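Local coordinates for protein aminotransferase class I and II (Streptococcus suis 89/1591, PDB 3OP7) that probably catalyses the pyridoxal-phosphate-dependent transfer of amino groups between amino acids and oxo acids, as a class I and II aminotransferase, at residues G8-E11 with W12-H16; E36-L40 with S41-P45; S100-E103 with P104-V108; D259-V262 with A263-A266; D316-M319 with E320-C323. All coordinates share one frame; numbering follows the deposited sequence.

Contact 1 (G8-E11 with W12-H16); sequences GVEE and WLNVH
Glu10 O accepts the backbone N-H of Asn14 in a short helical bond, 2.7 Å from Asn14 N and bent little from straight (169°). The Asn14 side chain leans back over the same carbonyl: with CG beside its own backbone N (chi1 -75°), the amide carbon CG comes to 3.1 Å from Glu10 O. Glu10 itself runs out extended, its carboxylate plane 70° from the Asn14 amide. Water 1 sits between the two ends, 2.6 Å from Glu10 OE2 and 2.8 Å from Asn14 OD1. The other polar atoms of this pair face the second subunit, where Glu10 OE1 meets Asp249 N and Asn14 ND2 meets both Arg245 O and Asp246 OD1. One turn apart on the next flank, Val9 and Leu13 point the same way and touch through CG1 and CD1 at 3.7 Å. Glu11 bends at chi2 and lays OE2 alongside Val15 CG2 (3.5 Å), while OE1 makes a salt bridge with Arg339. On the Trp12 indole, His16 CD2 covers one face near the rim. That indole packs on Leu324 of helix 319-330 and on strands 332-333 and 335-336, with NE1 bonded to Leu334 O, so helix 8-16 lies between these elements and the second subunit.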
loop_
_atom_site.group_PDB
_atom_site.type_symbol
_atom_site.label_atom_id
_atom_site.label_comp_id
_atom_site.label_asym_id
_atom_site.label_seq_id
_atom_site.Cartn_x
_atom_site.Cartn_y
_atom_site.Cartn_z
ATOM N N GLY A 8 -15.644 7.337 3.719
ATOM C CA GLY A 8 -16.442 8.130 4.618
ATOM C C GLY A 8 -15.892 8.286 6.016
ATOM O O GLY A 8 -15.870 9.398 6.543
ATOM N N VAL A 9 -15.495 7.186 6.638
ATOM C CA VAL A 9 -14.901 7.272 7.993
ATOM C C VAL A 9 -13.633 8.124 7.946
ATOM O O VAL A 9 -13.413 8.986 8.786
ATOM C CB VAL A 9 -14.616 5.898 8.526
ATOM C CG1 VAL A 9 -13.747 5.991 9.809
ATOM C CG2 VAL A 9 -15.952 5.137 8.721
ATOM N N GLU A 10 -12.820 7.910 6.911
ATOM C CA GLU A 10 -11.578 8.678 6.720
ATOM C C GLU A 10 -11.777 10.208 6.653
ATOM O O GLU A 10 -11.075 11.001 7.315
ATOM C CB GLU A 10 -10.838 8.180 5.434
ATOM C CG GLU A 10 -9.508 8.843 5.219
ATOM C CD GLU A 10 -8.753 8.295 3.963
ATOM O OE1 GLU A 10 -9.329 7.487 3.238
ATOM O OE2 GLU A 10 -7.591 8.719 3.761
ATOM N N GLU A 11 -12.748 10.645 5.855
ATOM C CA GLU A 11 -13.005 12.056 5.681
ATOM C C GLU A 11 -13.417 12.651 7.053
ATOM O O GLU A 11 -12.960 13.723 7.448
ATOM C CB GLU A 11 -14.121 12.249 4.639
ATOM C CG GLU A 11 -14.336 13.724 4.198
ATOM C CD GLU A 11 -15.256 14.531 5.132
ATOM O OE1 GLU A 11 -16.090 13.912 5.842
ATOM O OE2 GLU A 11 -15.134 15.795 5.172
ATOM N N TRP A 12 -14.280 11.934 7.765
ATOM C CA TRP A 12 -14.712 12.388 9.106
ATOM C C TRP A 12 -13.508 12.537 10.040
ATOM O O TRP A 12 -13.347 13.594 10.643
ATOM C CB TRP A 12 -15.697 11.391 9.700
ATOM C CG TRP A 12 -16.018 11.651 11.130
ATOM C CD1 TRP A 12 -15.501 11.001 12.212
ATOM C CD2 TRP A 12 -16.977 12.578 11.626
ATOM N NE1 TRP A 12 -16.065 11.512 13.377
ATOM C CE2 TRP A 12 -16.967 12.485 13.035
ATOM C CE3 TRP A 12 -17.799 13.529 11.019
ATOM C CZ2 TRP A 12 -17.789 13.290 13.844
ATOM C CZ3 TRP A 12 -18.627 14.312 11.809
ATOM C CH2 TRP A 12 -18.597 14.200 13.213
ATOM N N LEU A 13 -12.691 11.487 10.136
ATOM C CA LEU A 13 -11.487 11.522 10.978
ATOM C C LEU A 13 -10.488 12.591 10.516
ATOM O O LEU A 13 -9.935 13.322 11.361
ATOM C CB LEU A 13 -10.819 10.161 11.089
ATOM C CG LEU A 13 -11.674 9.071 11.735
ATOM C CD1 LEU A 13 -11.053 7.700 11.677
ATOM C CD2 LEU A 13 -12.059 9.469 13.213
ATOM N N ASN A 14 -10.236 12.702 9.200
ATOM C CA ASN A 14 -9.350 13.765 8.714
ATOM C C ASN A 14 -9.741 15.141 9.260
ATOM O O ASN A 14 -8.886 15.926 9.700
ATOM C CB ASN A 14 -9.357 13.853 7.180
ATOM C CG ASN A 14 -8.582 12.747 6.511
ATOM O OD1 ASN A 14 -7.768 12.052 7.128
ATOM N ND2 ASN A 14 -8.841 12.564 5.225
ATOM N N VAL A 15 -11.045 15.445 9.229
ATOM C CA VAL A 15 -11.531 16.759 9.637
ATOM C C VAL A 15 -11.506 16.937 11.171
ATOM O O VAL A 15 -11.148 18.022 11.651
ATOM C CB VAL A 15 -12.939 17.069 9.089
ATOM C CG1 VAL A 15 -13.491 18.406 9.658
ATOM C CG2 VAL A 15 -12.935 17.138 7.582
ATOM N N HIS A 16 -11.807 15.885 11.925
ATOM C CA HIS A 16 -12.138 16.042 13.360
ATOM C C HIS A 16 -11.188 15.425 14.380
ATOM O O HIS A 16 -11.266 15.771 15.551
ATOM C CB HIS A 16 -13.571 15.534 13.643
ATOM C CG HIS A 16 -14.611 16.251 12.859
ATOM N ND1 HIS A 16 -14.870 17.595 13.015
ATOM C CD2 HIS A 16 -15.450 15.812 11.895
ATOM C CE1 HIS A 16 -15.822 17.952 12.168
ATOM N NE2 HIS A 16 -16.182 16.887 11.474
HETATM O O HOH W 1 -6.530 10.033 5.706
#

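Contact 2 (E36-L40 with S41-P45); sequences ELFAL and SGTNP
The Phe38 ring carries Pro45 on one face: Pro45 CA stands 4.0 Å from the ring centroid, 17° off the normal, a CH-pi contact displaced toward the rim. Pro45 CG reaches over the same region and comes to 3.6 Å from Phe38 CD2. On the CD1 side Thr43 CG2 approaches obliquely, 3.7 Å from Phe38 CD1, and Phe48 of the following helix meets the ring in an edge-to-face pair. Thr43 places its methyl there because CG2 stands opposite its own backbone N, which leaves OG1 (chi1 -60°) turned toward the end of helix 34-41. This end is a Schellman motif. Gly42 adopts positive phi (67°), and the chain doubles back so that Thr43 N bonds to Phe38 O at 3.0 Å while Gly42 N makes a weak bond to Ala39 O at 3.4 Å. Ser41 N completes the ordinary helical bond to Leu37 O. The Ser41 hydroxyl folds back over the last turn, with OG 2.8 Å from Leu37 O and 3.1 Å from Phe38 O; its single proton can serve either carbonyl. Thr43 OG1 donates to Ser41 OG, 2.6 Å away, so a short relay of hydroxyls runs from the loop into the helix end. Water 2 bonds to Thr43 O and weakly to Phe38 O. Leu265 of helix 257-268 packs on Phe38, Ser41 and Thr43, and Pro45 also touches Gln53 of the second subunit.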
loop_
_atom_site.group_PDB
_atom_site.type_symbol
_atom_site.label_atom_id
_atom_site.label_comp_id
_atom_site.label_asym_id
_atom_site.label_seq_id
_atom_site.Cartn_x
_atom_site.Cartn_y
_atom_site.Cartn_z
ATOM N N GLU A 36 7.050 -2.626 25.242
ATOM C CA GLU A 36 6.030 -3.520 25.783
ATOM C C GLU A 36 6.041 -4.860 25.050
ATOM O O GLU A 36 5.845 -5.912 25.668
ATOM C CB GLU A 36 4.611 -2.892 25.752
ATOM C CG GLU A 36 3.617 -3.633 26.671
ATOM C CD GLU A 36 2.165 -3.151 26.668
ATOM O OE1 GLU A 36 1.844 -2.093 26.080
ATOM O OE2 GLU A 36 1.335 -3.872 27.281
ATOM N N LEU A 37 6.241 -4.837 23.730
ATOM C CA LEU A 37 6.334 -6.096 22.988
ATOM C C LEU A 37 7.540 -6.939 23.407
ATOM O O LEU A 37 7.411 -8.159 23.591
ATOM C CB LEU A 37 6.393 -5.871 21.490
ATOM C CG LEU A 37 6.465 -7.100 20.588
ATOM C CD1 LEU A 37 5.270 -8.077 20.802
ATOM C CD2 LEU A 37 6.612 -6.676 19.084
ATOM N N PHE A 38 8.685 -6.301 23.631
ATOM C CA PHE A 38 9.840 -7.028 24.130
ATOM C C PHE A 38 9.524 -7.649 25.487
ATOM O O PHE A 38 9.864 -8.806 25.742
ATOM C CB PHE A 38 11.044 -6.106 24.270
ATOM C CG PHE A 38 11.632 -5.618 22.955
ATOM C CD1 PHE A 38 11.668 -6.428 21.843
ATOM C CD2 PHE A 38 12.234 -4.375 22.884
ATOM C CE1 PHE A 38 12.259 -5.988 20.676
ATOM C CE2 PHE A 38 12.820 -3.933 21.711
ATOM C CZ PHE A 38 12.838 -4.744 20.610
ATOM N N ALA A 39 8.871 -6.876 26.356
ATOM C CA ALA A 39 8.560 -7.342 27.706
ATOM C C ALA A 39 7.618 -8.539 27.711
ATOM O O ALA A 39 7.874 -9.527 28.394
ATOM C CB ALA A 39 7.983 -6.199 28.581
ATOM N N LEU A 40 6.525 -8.470 26.960
ATOM C CA LEU A 40 5.585 -9.575 26.983
ATOM C C LEU A 40 6.141 -10.822 26.257
ATOM O O LEU A 40 5.753 -11.951 26.566
ATOM C CB LEU A 40 4.193 -9.142 26.501
ATOM C CG LEU A 40 4.028 -8.726 25.067
ATOM C CD1 LEU A 40 4.041 -10.006 24.222
ATOM C CD2 LEU A 40 2.719 -7.911 24.839
ATOM N N SER A 41 7.087 -10.626 25.351
ATOM C CA SER A 41 7.666 -11.727 24.602
ATOM C C SER A 41 8.929 -12.309 25.277
ATOM O O SER A 41 9.424 -13.332 24.858
ATOM C CB SER A 41 7.990 -11.264 23.185
ATOM O OG SER A 41 9.101 -10.378 23.160
ATOM N N GLY A 42 9.443 -11.665 26.315
ATOM C CA GLY A 42 10.702 -12.093 26.912
ATOM C C GLY A 42 11.939 -11.924 26.038
ATOM O O GLY A 42 12.930 -12.618 26.240
ATOM N N THR A 43 11.908 -10.968 25.125
ATOM C CA THR A 43 13.011 -10.677 24.204
ATOM C C THR A 43 13.989 -9.712 24.759
ATOM O O THR A 43 13.609 -8.732 25.398
ATOM C CB THR A 43 12.463 -9.963 22.921
ATOM O OG1 THR A 43 11.553 -10.824 22.306
ATOM C CG2 THR A 43 13.583 -9.560 21.880
ATOM N N ASN A 44 15.264 -9.948 24.460
ATOM C CA ASN A 44 16.295 -9.006 24.797
ATOM C C ASN A 44 16.327 -7.931 23.699
ATOM O O ASN A 44 16.483 -8.261 22.522
ATOM C CB ASN A 44 17.652 -9.700 24.906
ATOM C CG ASN A 44 18.810 -8.716 24.867
ATOM O OD1 ASN A 44 19.641 -8.766 23.950
ATOM N ND2 ASN A 44 18.857 -7.796 25.834
ATOM N N PRO A 45 16.114 -6.658 24.081
ATOM C CA PRO A 45 16.053 -5.603 23.091
ATOM C C PRO A 45 17.354 -5.485 22.283
ATOM O O PRO A 45 17.302 -5.282 21.071
ATOM C CB PRO A 45 15.806 -4.345 23.942
ATOM C CG PRO A 45 15.084 -4.830 25.108
ATOM C CD PRO A 45 15.714 -6.158 25.419
HETATM O O HOH W 2 12.605 -8.520 27.730
#

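Contact 3 (S100-E103 with P104-V108); sequences SLIE and PGDHV
Two hydrogen bonds join Glu103 and Asp106, one between backbones and one from backbone to side chain. Asp106 N bonds to Glu103 O at 3.0 Å and closes a type II beta turn with Pro104 and Gly105 at its centre. Gly105 has positive phi (87°), the conformation that the third position of such a turn requires, and Pro104 suits the second. Asp106 then swings its carboxylate back across the mouth of the turn, with CG beside its own backbone N, and OD2 lies 2.8 Å from Glu103 N. Lys156 is the second partner of Asp106 OD2, through a salt bridge that probably offsets the nearby Glu103 carboxylate, whose OE2 is 5.7 Å from Asp106 OD2. The exact place of OD2 is less certain than that of its neighbours, so the lengths of both its bonds carry some doubt. The two acidic side chains run side by side with their carboxylate planes 62° apart, and Glu103 OE1 is bonded to Met2 N of the second subunit. Apolar packing closes the base of the loop: Ile102, bent at chi2 (-51°), sends CD1 to 3.7 Å from Val108 CG2, and both side chains pack on strand 157-161, Ile102 against Met157 and Val108 against Cys159. This is a Pro-Gly type II turn in an alpha-to-beta connection, leading from helix 89-101 into strand 107-112 of the central mixed sheet, as in the large domain of fold-type I PLP enzymes.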
loop_
_atom_site.group_PDB
_atom_site.type_symbol
_atom_site.label_atom_id
_atom_site.label_comp_id
_atom_site.label_asym_id
_atom_site.label_seq_id
_atom_site.Cartn_x
_atom_site.Cartn_y
_atom_site.Cartn_z
ATOM N N SER A 100 -6.870 -7.671 -8.056
ATOM C CA SER A 100 -6.335 -8.788 -8.828
ATOM C C SER A 100 -7.471 -9.567 -9.494
ATOM O O SER A 100 -7.345 -9.994 -10.668
ATOM C CB SER A 100 -5.540 -9.738 -7.912
ATOM O OG SER A 100 -4.341 -9.136 -7.470
ATOM N N LEU A 101 -8.555 -9.788 -8.753
ATOM C CA LEU A 101 -9.551 -10.762 -9.165
ATOM C C LEU A 101 -10.796 -10.212 -9.824
ATOM O O LEU A 101 -11.467 -10.947 -10.547
ATOM C CB LEU A 101 -9.951 -11.673 -7.978
ATOM C CG LEU A 101 -8.786 -12.468 -7.386
ATOM C CD1 LEU A 101 -9.303 -13.199 -6.133
ATOM C CD2 LEU A 101 -8.149 -13.437 -8.403
ATOM N N ILE A 102 -11.139 -8.963 -9.565
ATOM C CA ILE A 102 -12.415 -8.441 -10.014
ATOM C C ILE A 102 -12.255 -7.793 -11.377
ATOM O O ILE A 102 -11.378 -6.940 -11.577
ATOM C CB ILE A 102 -13.023 -7.465 -8.993
ATOM C CG1 ILE A 102 -13.354 -8.191 -7.692
ATOM C CG2 ILE A 102 -14.306 -6.790 -9.541
ATOM C CD1 ILE A 102 -14.196 -9.487 -7.836
ATOM N N GLU A 103 -13.111 -8.200 -12.313
ATOM C CA GLU A 103 -13.115 -7.709 -13.696
ATOM C C GLU A 103 -14.372 -6.896 -13.969
ATOM O O GLU A 103 -15.414 -7.129 -13.346
ATOM C CB GLU A 103 -13.097 -8.881 -14.659
ATOM C CG GLU A 103 -12.147 -9.975 -14.311
ATOM C CD GLU A 103 -10.870 -9.929 -15.054
ATOM O OE1 GLU A 103 -10.252 -8.836 -15.063
ATOM O OE2 GLU A 103 -10.501 -10.998 -15.635
ATOM N N PRO A 104 -14.313 -5.960 -14.913
ATOM C CA PRO A 104 -15.503 -5.216 -15.292
ATOM C C PRO A 104 -16.649 -6.149 -15.654
ATOM O O PRO A 104 -16.430 -7.147 -16.330
ATOM C CB PRO A 104 -15.055 -4.446 -16.557
ATOM C CG PRO A 104 -13.651 -4.309 -16.443
ATOM C CD PRO A 104 -13.143 -5.555 -15.722
ATOM N N GLY A 105 -17.849 -5.847 -15.197
ATOM C CA GLY A 105 -18.992 -6.709 -15.492
ATOM C C GLY A 105 -19.219 -7.861 -14.512
ATOM O O GLY A 105 -20.319 -8.441 -14.497
ATOM N N ASP A 106 -18.196 -8.205 -13.725
ATOM C CA ASP A 106 -18.344 -9.210 -12.681
ATOM C C ASP A 106 -19.455 -8.833 -11.714
ATOM O O ASP A 106 -19.575 -7.693 -11.292
ATOM C CB ASP A 106 -17.036 -9.366 -11.891
ATOM C CG ASP A 106 -16.015 -10.234 -12.573
ATOM O OD1 ASP A 106 -16.292 -10.765 -13.661
ATOM O OD2 ASP A 106 -14.887 -10.343 -12.027
ATOM N N HIS A 107 -20.230 -9.823 -11.274
ATOM C CA HIS A 107 -21.201 -9.605 -10.242
ATOM C C HIS A 107 -20.562 -9.930 -8.885
ATOM O O HIS A 107 -19.977 -11.009 -8.705
ATOM C CB HIS A 107 -22.431 -10.522 -10.465
ATOM C CG HIS A 107 -23.509 -10.329 -9.452
ATOM N ND1 HIS A 107 -24.007 -11.360 -8.672
ATOM C CD2 HIS A 107 -24.195 -9.215 -9.092
ATOM C CE1 HIS A 107 -24.949 -10.873 -7.874
ATOM N NE2 HIS A 107 -25.077 -9.573 -8.112
ATOM N N VAL A 108 -20.722 -9.024 -7.926
ATOM C CA VAL A 108 -20.147 -9.172 -6.583
ATOM C C VAL A 108 -21.225 -8.798 -5.596
ATOM O O VAL A 108 -21.966 -7.848 -5.832
ATOM C CB VAL A 108 -18.918 -8.211 -6.414
ATOM C CG1 VAL A 108 -18.448 -8.126 -4.938
ATOM C CG2 VAL A 108 -17.786 -8.611 -7.365
#

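Contact 4 (D259-V262 with A263-A266); sequences DDLV and AQLA
Gln264 reaches back one helical turn to Asp260, and its side chain passes over the Asp260 and Leu261 carbonyls on the way. CB lies 3.5 Å from Leu261 O. CG, beside the backbone N at chi1 -72°, passes 3.3 Å from Asp260 O, the carbonyl that already accepts Gln264 N. The chain is extended at the next bond, so CD arrives 3.9 Å from Asp260 OD2. At the tip NE2 donates to Asp260 OD2 at 2.9 Å with an N-H...O angle of 151°. The acceptor lies close to the amide plane of Gln264, but the donor meets OD2 on the syn side from well out of the carboxylate plane, and the carboxylate and amide planes are 53° apart. The far oxygen of the same carboxylate, Asp260 OD1, is bonded to Gln86 NE2 and Ser65 OG. With one partner on OD2 and two on OD1, three hydrogen bonds restrain the rotation of this buried carboxylate. Regular backbone bonds join Ala263 to Asp259, Leu265 to Leu261 and Ala266 to Val262. Ala263 packs on Phe68 of helix 66-73, while Val262 and Leu265 turn to helix 34-41. Asp259 OD2 lies near its counterpart, Asp259 OD2 of the second subunit, a close pair of like charges that places Asp259, at the start of the segment, at the dimer interface. The pairing is an i to i+4 side-chain bond on helix 257-268, here bound into a wider polar cluster with Ser65 and Gln86.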
loop_
_atom_site.group_PDB
_atom_site.type_symbol
_atom_site.label_atom_id
_atom_site.label_comp_id
_atom_site.label_asym_id
_atom_site.label_seq_id
_atom_site.Cartn_x
_atom_site.Cartn_y
_atom_site.Cartn_z
ATOM N N ASP A 259 9.227 -3.832 9.571
ATOM C CA ASP A 259 7.820 -4.180 9.834
ATOM C C ASP A 259 7.611 -5.721 9.904
ATOM O O ASP A 259 6.968 -6.279 10.805
ATOM C CB ASP A 259 6.921 -3.512 8.800
ATOM C CG ASP A 259 7.054 -1.994 8.781
ATOM O OD1 ASP A 259 7.308 -1.399 9.850
ATOM O OD2 ASP A 259 6.891 -1.413 7.653
ATOM N N ASP A 260 8.170 -6.433 8.929
ATOM C CA ASP A 260 8.177 -7.878 8.929
ATOM C C ASP A 260 8.932 -8.474 10.140
ATOM O O ASP A 260 8.523 -9.487 10.690
ATOM C CB ASP A 260 8.723 -8.416 7.600
ATOM C CG ASP A 260 9.035 -9.909 7.665
ATOM O OD1 ASP A 260 8.156 -10.736 7.390
ATOM O OD2 ASP A 260 10.202 -10.213 7.976
ATOM N N LEU A 261 10.064 -7.877 10.532
ATOM C CA LEU A 261 10.837 -8.339 11.705
ATOM C C LEU A 261 9.984 -8.275 12.968
ATOM O O LEU A 261 9.950 -9.236 13.759
ATOM C CB LEU A 261 12.079 -7.476 11.892
ATOM C CG LEU A 261 13.504 -8.011 11.915
ATOM C CD1 LEU A 261 14.257 -7.255 12.990
ATOM C CD2 LEU A 261 13.666 -9.563 12.059
ATOM N N VAL A 262 9.302 -7.149 13.171
ATOM C CA VAL A 262 8.404 -7.007 14.326
ATOM C C VAL A 262 7.261 -8.000 14.202
ATOM O O VAL A 262 6.883 -8.629 15.199
ATOM C CB VAL A 262 7.854 -5.568 14.497
ATOM C CG1 VAL A 262 6.830 -5.492 15.644
ATOM C CG2 VAL A 262 9.028 -4.574 14.699
ATOM N N ALA A 263 6.754 -8.196 12.986
ATOM C CA ALA A 263 5.627 -9.139 12.805
ATOM C C ALA A 263 6.060 -10.558 13.208
ATOM O O ALA A 263 5.291 -11.261 13.808
ATOM C CB ALA A 263 5.123 -9.128 11.343
ATOM N N GLN A 264 7.290 -10.954 12.841
ATOM C CA GLN A 264 7.801 -12.290 13.177
ATOM C C GLN A 264 7.755 -12.463 14.722
ATOM O O GLN A 264 7.330 -13.484 15.251
ATOM C CB GLN A 264 9.244 -12.457 12.716
ATOM C CG GLN A 264 9.459 -12.587 11.205
ATOM C CD GLN A 264 10.920 -12.753 10.842
ATOM O OE1 GLN A 264 11.630 -13.599 11.405
ATOM N NE2 GLN A 264 11.385 -11.933 9.940
ATOM N N LEU A 265 8.300 -11.467 15.414
ATOM C CA LEU A 265 8.312 -11.460 16.889
ATOM C C LEU A 265 6.901 -11.505 17.491
ATOM O O LEU A 265 6.630 -12.316 18.409
ATOM C CB LEU A 265 9.083 -10.237 17.382
ATOM C CG LEU A 265 9.225 -10.064 18.896
ATOM C CD1 LEU A 265 9.913 -11.284 19.550
ATOM C CD2 LEU A 265 10.030 -8.781 19.154
ATOM N N ALA A 266 5.992 -10.654 17.019
ATOM C CA ALA A 266 4.621 -10.630 17.518
ATOM C C ALA A 266 3.913 -11.949 17.279
ATOM O O ALA A 266 3.264 -12.504 18.191
ATOM C CB ALA A 266 3.814 -9.467 16.892
#

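Contact 5 (D316-M319 with E320-C323); sequences DMPM and EDFC
Met317 and Phe322 are brought together by their torsions: Met317 CG stands between its backbone N and carbonyl carbon (chi1 77°), the chain runs straight to selenium and then bends, carrying CE to 3.5 Å from Asp321 CB. The Phe322 side chain crosses it at about a right angle, CG opposite its backbone N, with the ring edge toward Met317 SE, which lies 4.0 Å from Phe322 CD2 and 79° off the ring normal. Met319 folds twice and runs alongside the same ring; its SE is 4.4 Å from the Phe322 centroid in an oblique Met-aromatic approach, and its CE touches Phe322 CB at 4.0 Å. Both are selenomethionines. Pro318 holds the N-cap position of helix 319-330, and its O accepts Phe322 N at 3.0 Å. Met319 O takes Cys323 N at 2.8 Å in the next step, and Met319 N is bonded to Asp343 OD1. Pro318 CG lies 3.9 Å from Asp321 OD2. Glu320 turns elsewhere, to a salt bridge with Arg339. Phe367 adds an edge-to-face partner to Phe322. The chemistry implies that the side chains cohere by Met-aromatic contact and dispersion, with selenium standing in for the sulfur of methionine, while the hydrogen bonds across the contact run from backbone to backbone.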
loop_
_atom_site.group_PDB
_atom_site.type_symbol
_atom_site.label_atom_id
_atom_site.label_comp_id
_atom_site.label_asym_id
_atom_site.label_seq_id
_atom_site.Cartn_x
_atom_site.Cartn_y
_atom_site.Cartn_z
ATOM N N ASP A 316 -33.873 12.456 18.238
ATOM C CA ASP A 316 -34.386 12.747 16.904
ATOM C C ASP A 316 -33.585 13.880 16.249
ATOM O O ASP A 316 -34.045 15.029 16.133
ATOM C CB ASP A 316 -35.890 13.098 16.976
ATOM C CG ASP A 316 -36.557 13.085 15.610
ATOM O OD1 ASP A 316 -36.029 12.424 14.701
ATOM O OD2 ASP A 316 -37.616 13.731 15.446
HETATM N N MSE A 317 -32.361 13.560 15.852
HETATM C CA MSE A 317 -31.548 14.500 15.092
HETATM C C MSE A 317 -30.500 13.701 14.346
HETATM O O MSE A 317 -30.083 12.640 14.819
HETATM C CB MSE A 317 -30.917 15.570 15.988
HETATM C CG MSE A 317 -29.720 15.137 16.793
HETATM SE SE MSE A 317 -28.800 16.514 17.867
HETATM C CE MSE A 317 -28.122 17.792 16.601
ATOM N N PRO A 318 -30.096 14.188 13.167
ATOM C CA PRO A 318 -29.049 13.459 12.426
ATOM C C PRO A 318 -27.812 13.213 13.303
ATOM O O PRO A 318 -27.423 14.081 14.097
ATOM C CB PRO A 318 -28.753 14.372 11.236
ATOM C CG PRO A 318 -30.050 15.131 11.018
ATOM C CD PRO A 318 -30.591 15.360 12.421
HETATM N N MSE A 319 -27.248 12.015 13.226
HETATM C CA MSE A 319 -26.103 11.693 14.091
HETATM C C MSE A 319 -24.858 12.488 13.726
HETATM O O MSE A 319 -23.972 12.690 14.581
HETATM C CB MSE A 319 -25.780 10.190 14.067
HETATM C CG MSE A 319 -26.710 9.361 14.921
HETATM SE SE MSE A 319 -26.705 9.863 16.799
HETATM C CE MSE A 319 -28.424 10.719 16.822
ATOM N N GLU A 320 -24.730 12.902 12.467
ATOM C CA GLU A 320 -23.581 13.746 12.112
ATOM C C GLU A 320 -23.679 15.071 12.881
ATOM O O GLU A 320 -22.701 15.534 13.457
ATOM C CB GLU A 320 -23.474 13.958 10.604
ATOM C CG GLU A 320 -22.370 14.948 10.181
ATOM C CD GLU A 320 -21.318 14.368 9.223
ATOM O OE1 GLU A 320 -21.373 13.190 8.840
ATOM O OE2 GLU A 320 -20.373 15.124 8.897
ATOM N N ASP A 321 -24.864 15.665 12.942
ATOM C CA ASP A 321 -25.036 16.882 13.717
ATOM C C ASP A 321 -24.814 16.596 15.232
ATOM O O ASP A 321 -24.170 17.389 15.947
ATOM C CB ASP A 321 -26.446 17.453 13.526
ATOM C CG ASP A 321 -26.742 17.936 12.084
ATOM O OD1 ASP A 321 -25.861 17.963 11.207
ATOM O OD2 ASP A 321 -27.905 18.336 11.847
ATOM N N PHE A 322 -25.351 15.473 15.716
ATOM C CA PHE A 322 -25.223 15.091 17.127
ATOM C C PHE A 322 -23.751 14.949 17.499
ATOM O O PHE A 322 -23.288 15.476 18.509
ATOM C CB PHE A 322 -25.929 13.765 17.342
ATOM C CG PHE A 322 -25.862 13.234 18.745
ATOM C CD1 PHE A 322 -24.802 12.437 19.153
ATOM C CD2 PHE A 322 -26.896 13.458 19.625
ATOM C CE1 PHE A 322 -24.763 11.908 20.433
ATOM C CE2 PHE A 322 -26.865 12.936 20.917
ATOM C CZ PHE A 322 -25.808 12.165 21.318
ATOM N N CYS A 323 -23.019 14.208 16.687
ATOM C CA CYS A 323 -21.601 14.015 16.950
ATOM C C CYS A 323 -20.747 15.287 16.799
ATOM O O CYS A 323 -19.766 15.452 17.526
ATOM C CB CYS A 323 -21.036 12.913 16.059
ATOM S SG CYS A 323 -21.635 11.240 16.517
#

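Overall arrangement
From the N terminus the five contacts follow in series; none nests within or crosses another. Contact 1 links successive turns of helix 8-16, contact 2 closes the bend from helix 34-41 to helix 45-53, contact 3 closes the turn between helix 89-101 and strand 107-112, contact 4 lies within helix 257-268, and contact 5 starts helix 319-330. Two pairs meet in space. Contacts 1 and 5 join where Trp12 CZ3 lies 3.5 Å from Glu320 OE2, and Arg339 serves both. Contacts 2 and 4 pack through Leu265 and Val262 onto helix 34-41 and the loop after it. Contact 3 stands apart, its centre about 28 Å from that of contact 1, yet both touch the second subunit.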